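Local coordinates for protein cellulose synthase 1 (Gluconacetobacter xylinus, PDB 4I86) that forms a regulatory PilZ domain, a curled antiparallel beta sheet with a C-terminal helix, that probably binds cyclic di-GMP, at residues V32-S37 with A42-W47; D64-I69 with V97-F102; I69-I74 with L91-S96; I74-A77 with G82-I85. All coordinates share one frame; numbering follows the deposited sequence.

Interaction 1. Residues V32-S37 with A42-W47; sequences VTEDLS and AVKMSW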
loop_
_atom_site.group_PDB
_atom_site.type_symbol
_atom_site.label_atom_id
_atom_site.label_comp_id
_atom_site.label_asym_id
_atom_site.label_seq_id
_atom_site.Cartn_x
_atom_site.Cartn_y
_atom_site.Cartn_z
ATOM N N VAL A 32 4.535 4.433 8.164
ATOM C CA VAL A 32 3.147 4.345 8.593
ATOM C C VAL A 32 2.243 4.900 7.509
ATOM O O VAL A 32 2.641 5.781 6.740
ATOM C CB VAL A 32 2.857 5.090 9.933
ATOM C CG1 VAL A 32 3.545 4.403 11.105
ATOM C CG2 VAL A 32 3.261 6.557 9.835
ATOM N N THR A 33 1.017 4.398 7.455
ATOM C CA THR A 33 0.085 4.849 6.434
ATOM C C THR A 33 -0.431 6.245 6.762
ATOM O O THR A 33 -0.400 6.673 7.918
ATOM C CB THR A 33 -1.101 3.894 6.302
ATOM O OG1 THR A 33 -1.837 3.876 7.538
ATOM C CG2 THR A 33 -0.598 2.493 5.967
ATOM N N GLU A 34 -0.919 6.940 5.738
ATOM C CA GLU A 34 -1.600 8.216 5.932
ATOM C C GLU A 34 -3.066 8.058 5.543
ATOM O O GLU A 34 -3.976 8.468 6.269
ATOM C CB GLU A 34 -0.928 9.300 5.089
ATOM C CG GLU A 34 0.502 9.601 5.521
ATOM C CD GLU A 34 1.223 10.504 4.544
ATOM O OE1 GLU A 34 0.537 11.117 3.698
ATOM O OE2 GLU A 34 2.468 10.591 4.612
ATOM N N ASP A 35 -3.295 7.437 4.393
ATOM C CA ASP A 35 -4.648 7.101 3.994
ATOM C C ASP A 35 -4.621 5.834 3.161
ATOM O O ASP A 35 -3.591 5.482 2.579
ATOM C CB ASP A 35 -5.262 8.227 3.179
ATOM C CG ASP A 35 -4.627 8.350 1.811
ATOM O OD1 ASP A 35 -3.723 9.190 1.668
ATOM O OD2 ASP A 35 -5.015 7.596 0.886
ATOM N N LEU A 36 -5.754 5.148 3.118
ATOM C CA LEU A 36 -5.900 3.950 2.310
ATOM C C LEU A 36 -7.178 4.131 1.524
ATOM O O LEU A 36 -8.106 4.764 1.998
ATOM C CB LEU A 36 -6.001 2.706 3.200
ATOM C CG LEU A 36 -4.697 2.373 3.933
ATOM C CD1 LEU A 36 -4.918 1.381 5.039
ATOM C CD2 LEU A 36 -3.692 1.817 2.963
ATOM N N SER A 37 -7.216 3.596 0.311
ATOM C CA SER A 37 -8.436 3.610 -0.480
ATOM C C SER A 37 -8.521 2.309 -1.258
ATOM O O SER A 37 -7.578 1.500 -1.244
ATOM C CB SER A 37 -8.427 4.792 -1.455
ATOM O OG SER A 37 -7.263 4.732 -2.257
ATOM N N ALA A 42 -1.372 5.964 0.688
ATOM C CA ALA A 42 -0.369 7.009 0.881
ATOM C C ALA A 42 0.360 6.689 2.172
ATOM O O ALA A 42 -0.273 6.497 3.211
ATOM C CB ALA A 42 -1.016 8.398 0.952
ATOM N N VAL A 43 1.687 6.622 2.105
ATOM C CA VAL A 43 2.470 6.187 3.263
ATOM C C VAL A 43 3.569 7.173 3.672
ATOM O O VAL A 43 4.324 7.671 2.826
ATOM C CB VAL A 43 3.144 4.825 3.003
ATOM C CG1 VAL A 43 3.832 4.309 4.280
ATOM C CG2 VAL A 43 2.124 3.801 2.472
ATOM N N LYS A 44 3.669 7.448 4.973
ATOM C CA LYS A 44 4.809 8.221 5.475
ATOM C C LYS A 44 6.041 7.321 5.483
ATOM O O LYS A 44 6.133 6.368 6.265
ATOM C CB LYS A 44 4.548 8.777 6.873
ATOM C CG LYS A 44 5.591 9.803 7.334
ATOM C CD LYS A 44 5.246 10.344 8.729
ATOM C CE LYS A 44 6.489 10.816 9.479
ATOM N NZ LYS A 44 6.183 11.124 10.913
ATOM N N MET A 45 6.986 7.615 4.599
ATOM C CA MET A 45 8.118 6.730 4.397
ATOM C C MET A 45 9.178 7.409 3.544
ATOM O O MET A 45 8.894 8.404 2.874
ATOM C CB MET A 45 7.653 5.445 3.702
ATOM C CG MET A 45 7.037 5.680 2.328
ATOM S SD MET A 45 6.828 4.155 1.386
ATOM C CE MET A 45 8.194 4.262 0.233
ATOM N N SER A 46 10.388 6.857 3.555
ATOM C CA SER A 46 11.475 7.377 2.732
ATOM C C SER A 46 12.039 6.303 1.807
ATOM O O SER A 46 12.685 5.355 2.261
ATOM C CB SER A 46 12.583 7.971 3.611
ATOM O OG SER A 46 12.050 8.926 4.524
ATOM N N TRP A 47 11.783 6.464 0.509
ATOM C CA TRP A 47 12.252 5.544 -0.531
ATOM C C TRP A 47 13.662 5.937 -0.993
ATOM O O TRP A 47 13.881 7.074 -1.423
ATOM C CB TRP A 47 11.268 5.568 -1.710
ATOM C CG TRP A 47 11.383 4.430 -2.697
ATOM C CD1 TRP A 47 11.819 4.506 -3.988
ATOM C CD2 TRP A 47 11.032 3.051 -2.473
ATOM N NE1 TRP A 47 11.773 3.262 -4.579
ATOM C CE2 TRP A 47 11.289 2.356 -3.674
ATOM C CE3 TRP A 47 10.525 2.344 -1.376
ATOM C CZ2 TRP A 47 11.056 0.983 -3.807
ATOM C CZ3 TRP A 47 10.299 0.981 -1.509
ATOM C CH2 TRP A 47 10.561 0.318 -2.715
#

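Interaction 2. Residues D64-I69 with V97-F102; sequences DGEELI and VIRLVF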
loop_
_atom_site.group_PDB
_atom_site.type_symbol
_atom_site.label_atom_id
_atom_site.label_comp_id
_atom_site.label_asym_id
_atom_site.label_seq_id
_atom_site.Cartn_x
_atom_site.Cartn_y
_atom_site.Cartn_z
ATOM N N ASP A 64 -6.334 -6.087 12.874
ATOM C CA ASP A 64 -7.180 -7.016 13.615
ATOM C C ASP A 64 -6.504 -8.376 13.773
ATOM O O ASP A 64 -7.148 -9.420 13.627
ATOM C CB ASP A 64 -8.531 -7.192 12.915
ATOM C CG ASP A 64 -9.242 -5.870 12.665
ATOM O OD1 ASP A 64 -8.988 -4.898 13.418
ATOM O OD2 ASP A 64 -10.057 -5.804 11.716
ATOM N N GLY A 65 -5.205 -8.367 14.043
ATOM C CA GLY A 65 -4.483 -9.612 14.254
ATOM C C GLY A 65 -4.135 -10.392 12.992
ATOM O O GLY A 65 -3.407 -11.385 13.056
ATOM N N GLU A 66 -4.657 -9.951 11.846
ATOM C CA GLU A 66 -4.413 -10.629 10.576
ATOM C C GLU A 66 -3.254 -9.993 9.803
ATOM O O GLU A 66 -3.142 -8.768 9.716
ATOM C CB GLU A 66 -5.678 -10.617 9.705
ATOM C CG GLU A 66 -6.853 -11.424 10.263
ATOM C CD GLU A 66 -8.206 -10.906 9.774
ATOM O OE1 GLU A 66 -8.298 -10.454 8.605
ATOM O OE2 GLU A 66 -9.181 -10.940 10.565
ATOM N N GLU A 67 -2.391 -10.831 9.244
ATOM C CA GLU A 67 -1.351 -10.344 8.346
ATOM C C GLU A 67 -1.966 -10.072 6.963
ATOM O O GLU A 67 -2.695 -10.912 6.420
ATOM C CB GLU A 67 -0.232 -11.381 8.235
ATOM C CG GLU A 67 0.970 -10.963 7.422
ATOM C CD GLU A 67 1.975 -12.108 7.274
ATOM O OE1 GLU A 67 1.554 -13.228 6.884
ATOM O OE2 GLU A 67 3.178 -11.889 7.550
ATOM N N LEU A 68 -1.701 -8.891 6.407
ATOM C CA LEU A 68 -2.179 -8.566 5.062
ATOM C C LEU A 68 -0.986 -8.274 4.179
ATOM O O LEU A 68 -0.179 -7.394 4.488
ATOM C CB LEU A 68 -3.109 -7.344 5.069
ATOM C CG LEU A 68 -4.286 -7.413 6.045
ATOM C CD1 LEU A 68 -5.115 -6.137 5.995
ATOM C CD2 LEU A 68 -5.148 -8.624 5.742
ATOM N N ILE A 69 -0.882 -8.990 3.065
ATOM C CA ILE A 69 0.220 -8.760 2.136
ATOM C C ILE A 69 -0.355 -8.403 0.774
ATOM O O ILE A 69 -1.089 -9.193 0.186
ATOM C CB ILE A 69 1.137 -10.011 2.040
ATOM C CG1 ILE A 69 1.756 -10.283 3.407
ATOM C CG2 ILE A 69 2.195 -9.790 0.943
ATOM C CD1 ILE A 69 2.286 -11.671 3.612
ATOM N N VAL A 97 -7.406 -6.174 -0.222
ATOM C CA VAL A 97 -7.587 -4.725 -0.285
ATOM C C VAL A 97 -8.880 -4.322 0.419
ATOM O O VAL A 97 -8.882 -3.388 1.203
ATOM C CB VAL A 97 -7.606 -4.205 -1.736
ATOM C CG1 VAL A 97 -7.991 -2.704 -1.774
ATOM C CG2 VAL A 97 -6.252 -4.435 -2.386
ATOM N N ILE A 98 -9.973 -5.028 0.132
ATOM C CA ILE A 98 -11.253 -4.773 0.791
ATOM C C ILE A 98 -11.126 -4.936 2.313
ATOM O O ILE A 98 -11.597 -4.090 3.085
ATOM C CB ILE A 98 -12.385 -5.682 0.222
ATOM C CG1 ILE A 98 -12.700 -5.315 -1.229
ATOM C CG2 ILE A 98 -13.629 -5.634 1.093
ATOM C CD1 ILE A 98 -13.704 -6.255 -1.925
ATOM N N ARG A 99 -10.490 -6.019 2.753
ATOM C CA ARG A 99 -10.364 -6.270 4.192
ATOM C C ARG A 99 -9.623 -5.134 4.893
ATOM O O ARG A 99 -9.992 -4.735 5.989
ATOM C CB ARG A 99 -9.645 -7.600 4.468
ATOM C CG ARG A 99 -10.520 -8.838 4.277
ATOM C CD ARG A 99 -9.845 -10.096 4.876
ATOM N NE ARG A 99 -8.853 -10.652 3.975
ATOM C CZ ARG A 99 -7.634 -11.033 4.333
ATOM N NH1 ARG A 99 -7.236 -10.941 5.592
ATOM N NH2 ARG A 99 -6.817 -11.520 3.416
ATOM N N LEU A 100 -8.554 -4.655 4.266
ATOM C CA LEU A 100 -7.776 -3.529 4.767
ATOM C C LEU A 100 -8.586 -2.241 4.852
ATOM O O LEU A 100 -8.690 -1.637 5.923
ATOM C CB LEU A 100 -6.557 -3.290 3.873
ATOM C CG LEU A 100 -5.622 -2.112 4.199
ATOM C CD1 LEU A 100 -5.083 -2.200 5.633
ATOM C CD2 LEU A 100 -4.458 -2.038 3.188
ATOM N N VAL A 101 -9.143 -1.816 3.724
ATOM C CA VAL A 101 -9.888 -0.560 3.660
ATOM C C VAL A 101 -11.154 -0.568 4.510
ATOM O O VAL A 101 -11.374 0.348 5.296
ATOM C CB VAL A 101 -10.257 -0.191 2.204
ATOM C CG1 VAL A 101 -11.141 1.071 2.162
ATOM C CG2 VAL A 101 -9.005 0.005 1.381
ATOM N N PHE A 102 -11.992 -1.592 4.360
ATOM C CA PHE A 102 -13.213 -1.683 5.177
ATOM C C PHE A 102 -12.928 -2.118 6.619
ATOM O O PHE A 102 -13.698 -1.781 7.529
ATOM C CB PHE A 102 -14.270 -2.602 4.551
ATOM C CG PHE A 102 -14.960 -2.016 3.322
ATOM C CD1 PHE A 102 -16.255 -1.512 3.404
ATOM C CD2 PHE A 102 -14.325 -2.002 2.090
ATOM C CE1 PHE A 102 -16.890 -0.978 2.283
ATOM C CE2 PHE A 102 -14.952 -1.450 0.957
ATOM C CZ PHE A 102 -16.241 -0.945 1.061
#

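Interaction 3. Residues I69-I74 with L91-S96; sequences ILPARI and LQQEFS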
loop_
_atom_site.group_PDB
_atom_site.type_symbol
_atom_site.label_atom_id
_atom_site.label_comp_id
_atom_site.label_asym_id
_atom_site.label_seq_id
_atom_site.Cartn_x
_atom_site.Cartn_y
_atom_site.Cartn_z
ATOM N N ILE A 69 -0.882 -8.990 3.065
ATOM C CA ILE A 69 0.220 -8.760 2.136
ATOM C C ILE A 69 -0.355 -8.403 0.774
ATOM O O ILE A 69 -1.089 -9.193 0.186
ATOM C CB ILE A 69 1.137 -10.011 2.040
ATOM C CG1 ILE A 69 1.756 -10.283 3.407
ATOM C CG2 ILE A 69 2.195 -9.790 0.943
ATOM C CD1 ILE A 69 2.286 -11.671 3.612
ATOM N N LEU A 70 -0.050 -7.205 0.285
ATOM C CA LEU A 70 -0.696 -6.721 -0.923
ATOM C C LEU A 70 0.315 -6.277 -1.968
ATOM O O LEU A 70 1.130 -5.394 -1.698
ATOM C CB LEU A 70 -1.644 -5.558 -0.594
ATOM C CG LEU A 70 -2.597 -5.698 0.616
ATOM C CD1 LEU A 70 -1.955 -5.168 1.885
ATOM C CD2 LEU A 70 -3.886 -4.958 0.337
ATOM N N PRO A 71 0.260 -6.872 -3.172
ATOM C CA PRO A 71 1.111 -6.376 -4.266
ATOM C C PRO A 71 0.679 -4.968 -4.632
ATOM O O PRO A 71 -0.495 -4.610 -4.469
ATOM C CB PRO A 71 0.795 -7.318 -5.442
ATOM C CG PRO A 71 0.142 -8.509 -4.826
ATOM C CD PRO A 71 -0.596 -7.987 -3.605
ATOM N N ALA A 72 1.617 -4.171 -5.122
ATOM C CA ALA A 72 1.299 -2.802 -5.466
ATOM C C ALA A 72 2.358 -2.255 -6.392
ATOM O O ALA A 72 3.305 -2.954 -6.768
ATOM C CB ALA A 72 1.162 -1.934 -4.210
ATOM N N ARG A 73 2.171 -1.003 -6.774
ATOM C CA ARG A 73 3.151 -0.287 -7.562
ATOM C C ARG A 73 3.402 1.047 -6.872
ATOM O O ARG A 73 2.452 1.779 -6.610
ATOM C CB ARG A 73 2.626 -0.094 -8.997
ATOM C CG ARG A 73 3.029 -1.230 -9.947
ATOM C CD ARG A 73 2.491 -1.083 -11.362
ATOM N NE ARG A 73 1.134 -1.613 -11.489
ATOM C CZ ARG A 73 0.540 -1.920 -12.644
ATOM N NH1 ARG A 73 1.184 -1.763 -13.801
ATOM N NH2 ARG A 73 -0.704 -2.396 -12.636
ATOM N N ILE A 74 4.656 1.350 -6.529
ATOM C CA ILE A 74 4.941 2.697 -6.043
ATOM C C ILE A 74 4.959 3.620 -7.263
ATOM O O ILE A 74 5.557 3.295 -8.292
ATOM C CB ILE A 74 6.257 2.808 -5.194
ATOM C CG1 ILE A 74 6.380 4.222 -4.598
ATOM C CG2 ILE A 74 7.488 2.449 -6.022
ATOM C CD1 ILE A 74 7.302 4.328 -3.396
ATOM N N LEU A 91 -9.041 -12.779 -7.012
ATOM C CA LEU A 91 -10.026 -12.526 -5.968
ATOM C C LEU A 91 -9.425 -12.365 -4.576
ATOM O O LEU A 91 -9.898 -11.543 -3.788
ATOM C CB LEU A 91 -11.078 -13.642 -5.941
ATOM C CG LEU A 91 -12.140 -13.551 -7.021
ATOM C CD1 LEU A 91 -13.262 -14.558 -6.727
ATOM C CD2 LEU A 91 -12.690 -12.134 -7.063
ATOM N N GLN A 92 -8.405 -13.149 -4.249
ATOM C CA GLN A 92 -7.816 -13.007 -2.927
ATOM C C GLN A 92 -7.123 -11.658 -2.781
ATOM O O GLN A 92 -7.107 -11.090 -1.685
ATOM C CB GLN A 92 -6.846 -14.145 -2.581
ATOM C CG GLN A 92 -6.242 -13.974 -1.184
ATOM C CD GLN A 92 -6.747 -15.000 -0.157
ATOM O OE1 GLN A 92 -6.420 -16.191 -0.246
ATOM N NE2 GLN A 92 -7.520 -14.535 0.835
ATOM N N GLN A 93 -6.545 -11.157 -3.874
ATOM C CA GLN A 93 -5.887 -9.850 -3.869
ATOM C C GLN A 93 -6.937 -8.745 -3.767
ATOM O O GLN A 93 -6.774 -7.782 -3.014
ATOM C CB GLN A 93 -4.969 -9.689 -5.093
ATOM C CG GLN A 93 -3.738 -10.611 -4.975
ATOM C CD GLN A 93 -2.757 -10.495 -6.123
ATOM O OE1 GLN A 93 -2.997 -9.768 -7.089
ATOM N NE2 GLN A 93 -1.634 -11.218 -6.021
ATOM N N GLU A 94 -8.037 -8.918 -4.483
ATOM C CA GLU A 94 -9.141 -7.969 -4.410
ATOM C C GLU A 94 -9.643 -7.866 -2.969
ATOM O O GLU A 94 -9.830 -6.770 -2.431
ATOM C CB GLU A 94 -10.293 -8.428 -5.320
ATOM C CG GLU A 94 -11.558 -7.579 -5.197
ATOM C CD GLU A 94 -11.388 -6.194 -5.803
ATOM O OE1 GLU A 94 -12.073 -5.242 -5.356
ATOM O OE2 GLU A 94 -10.591 -6.065 -6.759
ATOM N N PHE A 95 -9.842 -9.011 -2.332
ATOM C CA PHE A 95 -10.403 -9.024 -0.987
ATOM C C PHE A 95 -9.434 -8.685 0.131
ATOM O O PHE A 95 -9.864 -8.313 1.220
ATOM C CB PHE A 95 -11.143 -10.335 -0.694
ATOM C CG PHE A 95 -12.510 -10.394 -1.312
ATOM C CD1 PHE A 95 -13.552 -9.650 -0.780
ATOM C CD2 PHE A 95 -12.747 -11.164 -2.436
ATOM C CE1 PHE A 95 -14.821 -9.683 -1.363
ATOM C CE2 PHE A 95 -14.016 -11.212 -3.017
ATOM C CZ PHE A 95 -15.047 -10.467 -2.473
ATOM N N SER A 96 -8.136 -8.788 -0.124
ATOM C CA SER A 96 -7.177 -8.315 0.867
ATOM C C SER A 96 -7.276 -6.807 0.941
ATOM O O SER A 96 -7.262 -6.228 2.024
ATOM C CB SER A 96 -5.756 -8.723 0.498
ATOM O OG SER A 96 -5.658 -10.135 0.505
HETATM O O HOH W 1 -3.361 -10.875 2.346
#

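Interaction 4. Residues I74-A77 with G82-I85; sequences IIRA and GIFI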
loop_
_atom_site.group_PDB
_atom_site.type_symbol
_atom_site.label_atom_id
_atom_site.label_comp_id
_atom_site.label_asym_id
_atom_site.label_seq_id
_atom_site.Cartn_x
_atom_site.Cartn_y
_atom_site.Cartn_z
ATOM N N ILE A 74 4.656 1.350 -6.529
ATOM C CA ILE A 74 4.941 2.697 -6.043
ATOM C C ILE A 74 4.959 3.620 -7.263
ATOM O O ILE A 74 5.557 3.295 -8.292
ATOM C CB ILE A 74 6.257 2.808 -5.194
ATOM C CG1 ILE A 74 6.380 4.222 -4.598
ATOM C CG2 ILE A 74 7.488 2.449 -6.022
ATOM C CD1 ILE A 74 7.302 4.328 -3.396
ATOM N N ILE A 75 4.260 4.747 -7.174
ATOM C CA ILE A 75 4.145 5.619 -8.339
ATOM C C ILE A 75 4.807 6.980 -8.114
ATOM O O ILE A 75 5.199 7.648 -9.069
ATOM C CB ILE A 75 2.664 5.794 -8.797
ATOM C CG1 ILE A 75 1.804 6.377 -7.676
ATOM C CG2 ILE A 75 2.084 4.457 -9.286
ATOM C CD1 ILE A 75 0.445 6.915 -8.149
ATOM N N ARG A 76 4.924 7.388 -6.855
ATOM C CA ARG A 76 5.653 8.606 -6.511
ATOM C C ARG A 76 6.319 8.470 -5.151
ATOM O O ARG A 76 5.811 7.777 -4.267
ATOM C CB ARG A 76 4.724 9.825 -6.495
ATOM C CG ARG A 76 5.456 11.163 -6.517
ATOM C CD ARG A 76 4.682 12.234 -5.758
ATOM N NE ARG A 76 4.852 12.112 -4.308
ATOM C CZ ARG A 76 5.381 13.055 -3.528
ATOM N NH1 ARG A 76 5.785 14.207 -4.054
ATOM N NH2 ARG A 76 5.498 12.847 -2.221
ATOM N N ALA A 77 7.455 9.147 -4.992
ATOM C CA ALA A 77 8.169 9.196 -3.719
ATOM C C ALA A 77 8.744 10.596 -3.497
ATOM O O ALA A 77 9.520 11.088 -4.317
ATOM C CB ALA A 77 9.283 8.151 -3.700
ATOM N N GLY A 82 5.279 8.182 0.306
ATOM C CA GLY A 82 5.244 7.263 -0.820
ATOM C C GLY A 82 3.794 7.054 -1.240
ATOM O O GLY A 82 2.920 6.852 -0.386
ATOM N N ILE A 83 3.528 7.126 -2.545
ATOM C CA ILE A 83 2.170 6.918 -3.061
ATOM C C ILE A 83 2.101 5.626 -3.858
ATOM O O ILE A 83 2.933 5.380 -4.743
ATOM C CB ILE A 83 1.683 8.072 -3.974
ATOM C CG1 ILE A 83 1.835 9.430 -3.274
ATOM C CG2 ILE A 83 0.235 7.806 -4.436
ATOM C CD1 ILE A 83 1.044 9.569 -1.982
ATOM N N PHE A 84 1.087 4.811 -3.571
ATOM C CA PHE A 84 0.977 3.503 -4.216
ATOM C C PHE A 84 -0.398 3.292 -4.840
ATOM O O PHE A 84 -1.379 3.896 -4.422
ATOM C CB PHE A 84 1.221 2.387 -3.190
ATOM C CG PHE A 84 2.546 2.484 -2.474
ATOM C CD1 PHE A 84 3.610 1.685 -2.850
ATOM C CD2 PHE A 84 2.718 3.370 -1.417
ATOM C CE1 PHE A 84 4.830 1.771 -2.197
ATOM C CE2 PHE A 84 3.940 3.458 -0.758
ATOM C CZ PHE A 84 4.991 2.658 -1.152
ATOM N N ILE A 85 -0.445 2.427 -5.849
ATOM C CA ILE A 85 -1.698 1.876 -6.336
ATOM C C ILE A 85 -1.665 0.359 -6.165
ATOM O O ILE A 85 -0.650 -0.270 -6.438
ATOM C CB ILE A 85 -1.937 2.216 -7.828
ATOM C CG1 ILE A 85 -0.739 1.767 -8.671
ATOM C CG2 ILE A 85 -2.190 3.708 -8.001
ATOM C CD1 ILE A 85 -0.951 1.921 -10.168
#

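Interaction 1. Residues V32-S37 with A42-W47
Glu34 and Asp35 both sit across from Ala42, and this two-against-one pairing is the classic beta bulge in the hairpin of strands 28-36 and 40-44. Ahead of it Val32 and Lys44 form an antiparallel hydrogen-bonded pair: Val32 N reaches Lys44 O at 3.1 Å, and Lys44 N bonds back to Val32 O. Thr33 and Val43 follow as a non-hydrogen-bonded pair. At the bulge Ala42 O takes the N-H of Glu34 and, weakly, that of Asp35, while Ala42 N gives an almost straight bond to Asp35 O (3.0 Å, 174°).

The Glu34 side chain can be traced outward from CB. With CG anti to its own carbonyl carbon (chi1 -65°) and the rest extended, it reaches obliquely over the partner strand, from Ala42 toward Lys44. Glu34 CB lies 3.4 Å from Ala42 O, and Glu34 CG passes 3.9 Å from Lys44 N. CD hangs beside Lys44 N and Val43 C. At the tip, Glu34 OE1 lies 4.2 Å from Ala42 CB and forms a long, weak ion pair with Arg81. Glu34 OE2 comes to 3.4 Å from Lys44 N, at too poor an angle for a bond.

Val32 and Lys44 lie side by side on the same face as Ala42, with Val32 CG2 3.9 Å from Lys44 CB. Thr33 and Val43 point to the other, buried face, where Thr33 OG1 is hydrogen-bonded to Ala14 O and Ile16 N. The backbone amides therefore carry this contact, and the Glu34 carboxylate adds van der Waals touch without a bond of its own to the partner strand.

Interaction 2. Residues D64-I69 with V97-F102
Arg99 reaches Glu66 because its chain, leaving the helix with CG anti to the carbonyl carbon (chi1 -78°), folds over at chi3 (-81°) and swings the guanidinium toward strand 66-77. Glu66 comes to meet it extended beyond CG, and the two side chains cross at about a right angle, their flat ends 30° apart. The result is a salt bridge of one hydrogen bond, Arg99 NH1 to Glu66 OE1 at 3.2 Å. The oxygen lies at the guanidinium edge, close to its plane, and is approached on its anti side, somewhat out of the carboxylate plane. The length and this off-plane approach suggest a modest bond.

Beneath the bridge Leu68 points at the helix and forks. Leu68 CD2 lies obliquely against the guanidinium, 3.7 Å from Arg99 CZ, while Leu68 CD1 packs 3.8 Å from Leu100 CB. The Leu100 side chain goes on to touch Leu70, Trp86 and Ile16.

The axes of helix segment 97-102 and strand segment 66-69 approach to 9.4 Å. This is the C-terminal helix of the PilZ domain packed on its curled beta sheet, with leucines buried and the ion pair at the margin.

Interaction 3. Residues I69-I74 with L91-S96
Leu70 and Pro71 on strand 66-77 face the opening turns of helix 91-105, meeting Ser96 and Gln93. The backbones come nearest at Leu70 and Gln93, whose CA atoms are 6.7 Å apart. Beyond Pro71 the extended strand runs away from the helix, so direct contact is made by Leu70 and Pro71, with Ile69 joined through a water. On the helical side Phe95 N bonds to Leu91 O, and Ser96 N to Gln92 O, as a regular helix should.

Pro71 points at the helix and touches the Gln93 amide, the two side chains crossing at about a right angle. Pro71 CG is the touching atom, 3.5 Å from Gln93 NE2 and 3.7 Å from Gln93 CD. Gln93 gets there with an extended chain (chi2 -179°), and its amide is anchored by a hydrogen bond from Asp89 N to OE1, which should limit how the group can turn. Lower down, Leu70 sends CD2 against the helix backbone, 3.9 Å from Ser96 C, in company with Val97, Leu100 and Trp86.

Ser96 OG links the two elements through water. It donates to Gln92 O at 2.8 Å, approaching from the opposite face of that carbonyl to Ser96 N, so Gln92 O accepts both the N-H and the O-H of Ser96. The water donates to Ser96 OG at 3.0 Å and accepts from Ile69 N at 3.2 Å, giving the strand amide a partner.

Proline and leucine from the strand against the first turns of the helix, with one bridging water, make up this end of the helix-on-sheet packing in the PilZ domain.

Interaction 4. Residues I74-A77 with G82-I85
The Phe84 ring carries Ile74 over one face, across the beta hairpin of strands 66-77 and 82-86: Ile74 CG1 stands 4.2 Å from the ring centroid and 26° off the normal, a CH-pi contact. Ile74 CB also closes to 3.5 Å from Phe84 CE1, and CD1 lies beside Phe84 CZ. The ring is further surrounded by Met45, Val43, Val57 and Ile59, which places it in the interior of the curled sheet. At the other flat group, Ile83 CG1 lies obliquely to the Arg76 guanidinium, 4.2 Å from Arg76 NE.

The pairing of the two arms is interrupted where Ile75 and Arg76 share Ile83 as their partner, a classic bulge. Ile74 pairs with Phe84 in a non-hydrogen-bonded pair, and Arg76 pairs with Ile83 in a hydrogen-bonded one. Across the bulge Ile75 N donates to Ile83 O at 2.8 Å, very nearly linear at 177°, and Ile83 N donates to Arg76 O at 2.9 Å. Two CA-H...O contacts, from Ile74 CA to Ile83 O and from Gly82 CA to Arg76 O, flank these bonds.

Away from Phe84, Ile75 touches both Ile83 and Ile85. Because Ile75 CG1 sits between its own N and carbonyl carbon (chi1 59°), the branch turns toward the partner strand: Ile75 CD1 lies 3.8 Å from Ile83 CG2. The Ile75 and Ile85 side chains cross at about a right angle, with Ile75 CG2 3.9 Å from Ile85 CG1. Next to the connecting loop, Gly82 and Ala77 form a non-hydrogen-bonded pair, and Gly82 CA lies 4.4 Å from Ile74 CD1.

How the interactions relate
From the N terminus, interaction 1 comes first and closes a short loop between strands 28-36 and 40-44, complete before the others begin. After strand 55-63 the chain enters strand 66-77, from which the remaining three spring. Interaction 2 spans the widest loop, from 64-69 to 97-102, and encloses interaction 3, with which it shares Ile69. Interaction 4, sharing Ile74 with interaction 3, is innermost and closes its hairpin at once, before the helix begins. None of the loops cross. Backbone hydrogen bonds join Val43 to Gly82, between interactions 1 and 4, and Arg73 to Ile85, between 3 and 4; Leu70 packing on Val97 joins 2 and 3, tying sheet and helix together.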